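PDB 3TCR: molybdopterin biosynthesis protein, which probably takes part in the biosynthesis of the molybdenum cofactor, most likely by binding molybdopterin. Local coordinates for residues 60-72 / 170-182. Numbering follows the deposited sequence. Where two conformers were deposited one is given.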
# COMPACT_ATOMS: atom_id res chain seq x y z
N GLN A 60 15.05 1.02 -30.48
CA GLN A 60 13.88 0.21 -30.71
C GLN A 60 13.03 0.02 -29.41
O GLN A 60 13.48 -0.63 -28.46
CB GLN A 60 14.38 -1.15 -31.23
CG GLN A 60 13.33 -2.20 -31.51
CD GLN A 60 13.92 -3.44 -32.15
OE1 GLN A 60 14.95 -3.38 -32.83
NE2 GLN A 60 13.25 -4.58 -31.97
N ASP A 61 11.83 0.62 -29.39
CA ASP A 61 10.82 0.34 -28.36
C ASP A 61 10.14 -1.02 -28.57
O ASP A 61 9.29 -1.17 -29.43
CB ASP A 61 9.74 1.43 -28.38
CG ASP A 61 8.58 1.14 -27.37
OD1 ASP A 61 8.75 0.27 -26.47
OD2 ASP A 61 7.51 1.78 -27.54
N THR A 62 10.47 -1.97 -27.71
CA THR A 62 10.00 -3.33 -27.73
C THR A 62 8.75 -3.57 -26.84
O THR A 62 8.15 -4.64 -26.88
CB THR A 62 11.18 -4.21 -27.26
OG1 THR A 62 11.91 -4.66 -28.42
CG2 THR A 62 10.76 -5.40 -26.49
N SER A 63 8.37 -2.57 -26.05
CA SER A 63 7.24 -2.70 -25.12
C SER A 63 5.96 -2.07 -25.62
O SER A 63 4.89 -2.61 -25.43
CB SER A 63 7.57 -2.02 -23.79
OG SER A 63 8.21 -2.94 -22.98
N GLY A 64 6.07 -0.88 -26.20
CA GLY A 64 4.90 -0.17 -26.70
C GLY A 64 3.94 -0.93 -27.62
O GLY A 64 2.73 -0.83 -27.47
N PRO A 65 4.47 -1.65 -28.61
CA PRO A 65 3.56 -2.42 -29.47
C PRO A 65 2.80 -3.48 -28.68
O PRO A 65 1.62 -3.72 -28.95
CB PRO A 65 4.49 -3.07 -30.50
CG PRO A 65 5.75 -2.26 -30.48
CD PRO A 65 5.86 -1.67 -29.10
N LEU A 66 3.42 -4.10 -27.69
CA LEU A 66 2.71 -5.07 -26.89
C LEU A 66 1.60 -4.39 -26.08
O LEU A 66 0.50 -4.90 -26.05
CB LEU A 66 3.66 -5.85 -26.00
CG LEU A 66 3.09 -6.94 -25.09
CD1 LEU A 66 2.32 -8.02 -25.87
CD2 LEU A 66 4.28 -7.55 -24.37
N VAL A 67 1.87 -3.22 -25.49
CA VAL A 67 0.83 -2.50 -24.76
C VAL A 67 -0.36 -2.12 -25.69
O VAL A 67 -1.53 -2.27 -25.32
CB VAL A 67 1.36 -1.21 -24.05
CG1 VAL A 67 0.23 -0.53 -23.27
CG2 VAL A 67 2.54 -1.49 -23.12
N THR A 68 -0.04 -1.61 -26.87
CA THR A 68 -1.03 -1.26 -27.91
C THR A 68 -1.91 -2.44 -28.27
O THR A 68 -3.13 -2.33 -28.27
CB THR A 68 -0.30 -0.77 -29.19
OG1 THR A 68 0.22 0.54 -28.93
CG2 THR A 68 -1.22 -0.68 -30.35
N GLU A 69 -1.29 -3.60 -28.54
CA GLU A 69 -2.07 -4.74 -28.93
C GLU A 69 -2.91 -5.24 -27.73
O GLU A 69 -4.05 -5.57 -27.91
CB GLU A 69 -1.23 -5.81 -29.61
CG GLU A 69 -2.05 -6.83 -30.39
CD GLU A 69 -2.96 -6.22 -31.48
OE1 GLU A 69 -2.78 -5.06 -31.93
OE2 GLU A 69 -3.87 -6.96 -31.91
N LEU A 70 -2.38 -5.24 -26.51
CA LEU A 70 -3.21 -5.69 -25.38
C LEU A 70 -4.38 -4.74 -25.11
O LEU A 70 -5.47 -5.18 -24.77
CB LEU A 70 -2.40 -5.92 -24.12
CG LEU A 70 -1.44 -7.13 -24.20
CD1 LEU A 70 -0.37 -7.02 -23.14
CD2 LEU A 70 -2.19 -8.50 -24.14
N LEU A 71 -4.16 -3.44 -25.25
CA LEU A 71 -5.25 -2.47 -25.14
C LEU A 71 -6.32 -2.74 -26.18
O LEU A 71 -7.50 -2.79 -25.84
CB LEU A 71 -4.75 -1.01 -25.29
CG LEU A 71 -4.02 -0.40 -24.08
CD1 LEU A 71 -3.32 0.91 -24.46
CD2 LEU A 71 -4.95 -0.21 -22.90
N ALA A 72 -5.90 -2.89 -27.43
CA ALA A 72 -6.87 -3.15 -28.52
C ALA A 72 -7.63 -4.43 -28.23
O ALA A 72 -8.85 -4.48 -28.38
CB ALA A 72 -6.17 -3.24 -29.87
N ALA A 170 5.99 -1.04 -15.04
CA ALA A 170 7.43 -1.19 -15.31
C ALA A 170 7.64 -1.46 -16.77
O ALA A 170 6.73 -1.88 -17.49
CB ALA A 170 8.07 -2.29 -14.47
N GLY A 171 8.87 -1.19 -17.20
CA GLY A 171 9.21 -1.14 -18.62
C GLY A 171 9.40 -2.44 -19.42
O GLY A 171 9.36 -2.40 -20.67
N SER A 172 9.65 -3.57 -18.76
CA SER A 172 9.96 -4.80 -19.51
C SER A 172 8.73 -5.44 -20.15
O SER A 172 7.59 -5.19 -19.75
CB SER A 172 10.60 -5.81 -18.58
OG SER A 172 9.64 -6.22 -17.64
N ARG A 173 8.97 -6.31 -21.13
CA ARG A 173 7.90 -7.08 -21.73
C ARG A 173 7.16 -7.93 -20.70
O ARG A 173 5.94 -8.04 -20.76
CB ARG A 173 8.40 -7.98 -22.89
CG ARG A 173 8.71 -7.18 -24.17
CD ARG A 173 9.26 -8.05 -25.30
NE ARG A 173 8.23 -8.92 -25.84
CZ ARG A 173 7.32 -8.58 -26.76
NH1 ARG A 173 7.29 -7.35 -27.27
NH2 ARG A 173 6.43 -9.48 -27.16
N ALA A 174 7.90 -8.52 -19.77
CA ALA A 174 7.30 -9.41 -18.78
C ALA A 174 6.37 -8.60 -17.86
O ALA A 174 5.27 -9.05 -17.55
CB ALA A 174 8.37 -10.13 -17.97
N ALA A 175 6.81 -7.40 -17.47
CA ALA A 175 6.02 -6.50 -16.62
C ALA A 175 4.79 -6.01 -17.36
O ALA A 175 3.72 -5.97 -16.79
CB ALA A 175 6.87 -5.30 -16.08
N VAL A 176 4.93 -5.65 -18.63
CA VAL A 176 3.77 -5.19 -19.42
C VAL A 176 2.74 -6.32 -19.58
O VAL A 176 1.52 -6.09 -19.47
CB VAL A 176 4.17 -4.70 -20.83
CG1 VAL A 176 2.97 -4.70 -21.75
CG2 VAL A 176 4.84 -3.33 -20.74
N ARG A 177 3.23 -7.54 -19.80
CA ARG A 177 2.33 -8.68 -19.94
C ARG A 177 1.51 -8.91 -18.68
O ARG A 177 0.29 -9.01 -18.73
CB ARG A 177 3.10 -9.98 -20.31
CG ARG A 177 2.77 -10.45 -21.70
CD ARG A 177 3.65 -11.62 -22.15
NE ARG A 177 4.06 -11.47 -23.56
CZ ARG A 177 3.21 -11.48 -24.58
NH1 ARG A 177 1.91 -11.62 -24.36
NH2 ARG A 177 3.65 -11.36 -25.83
N ASP A 178 2.20 -9.03 -17.56
CA ASP A 178 1.55 -9.32 -16.30
C ASP A 178 0.72 -8.11 -15.79
O ASP A 178 -0.41 -8.28 -15.38
CB ASP A 178 2.55 -9.80 -15.26
CG ASP A 178 1.86 -10.37 -14.03
OD1 ASP A 178 1.40 -11.51 -14.13
OD2 ASP A 178 1.78 -9.66 -12.99
N GLY A 179 1.25 -6.91 -15.90
CA GLY A 179 0.56 -5.67 -15.47
C GLY A 179 -0.72 -5.41 -16.21
O GLY A 179 -1.76 -5.08 -15.61
N MET A 180 -0.65 -5.56 -17.54
CA MET A 180 -1.82 -5.40 -18.38
C MET A 180 -2.90 -6.44 -18.07
O MET A 180 -4.09 -6.09 -18.04
CB MET A 180 -1.44 -5.42 -19.88
CG MET A 180 -0.67 -4.18 -20.33
SD MET A 180 -1.64 -2.64 -20.22
CE MET A 180 -2.88 -2.98 -21.48
N ALA A 181 -2.53 -7.70 -17.83
CA ALA A 181 -3.54 -8.73 -17.49
C ALA A 181 -4.30 -8.37 -16.19
O ALA A 181 -5.51 -8.58 -16.08
CB ALA A 181 -2.92 -10.14 -17.40
N THR A 182 -3.59 -7.79 -15.24
CA THR A 182 -4.18 -7.33 -13.97
C THR A 182 -5.01 -6.05 -14.17
O THR A 182 -6.12 -5.93 -13.68
CB THR A 182 -3.08 -7.08 -12.92
OG1 THR A 182 -2.46 -8.32 -12.58
CG2 THR A 182 -3.65 -6.46 -11.65
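Leu-66 and Val-67 of helix 64-72 pack against Val-176 of helix 173-182, joining two nearly parallel helices on one face of the central sheet in the alpha/beta fold of a probable molybdopterin-binding domain. The segment axes come within 9.8 Å and cross at -17°. Beneath them, Val-67 and Val-176 also rest on Val-109 of strand 105-109, so the pair closes over the middle of the sheet.

Leu-66 points at helix 173-182. Its CB passes near NH1 of Arg-173, and its CG lies 4.0 Å from Val-176 CG1 as the two side chains run alongside one another, pointing opposite ways. With CG anti to the backbone N (chi1 -180°), chi2 of 58° sets the two methyls against a pair of arginines: CD2 sits over the centre of the Arg-173 guanidinium and also touches Arg-177, while CD1 lies over the edge region of the Arg-177 guanidinium, a tentative contact because that arginine has two conformers. The Arg-173 group is held at its edge as well, since NH1 donates nearly in the guanidinium plane to Thr-62 O (2.9 Å). Thr-62 CG2 lies across the aliphatic part of the same arginine.

Deeper in, Val-67 CG2 meets Val-176 CG1 at 3.5 Å. One turn on, Leu-70 CD1 leans on CB and CG of Met-180, whose chain bends at chi2 and chi3 to bring the terminal CE to Leu-71 CD2 (3.7 Å).

Both helix starts are capped, by Asp-61 OD1, which accepts from Ser-63 N and Gly-64 N, and by Ser-172 OG, which accepts from Ala-175 N and is also hydrogen-bonded to Glu-150 OE2. A further bond ties the capped ends together: the buried Ser-63 OG donates to Gly-171 O at 2.6 Å, tilted 26° from the carbonyl plane.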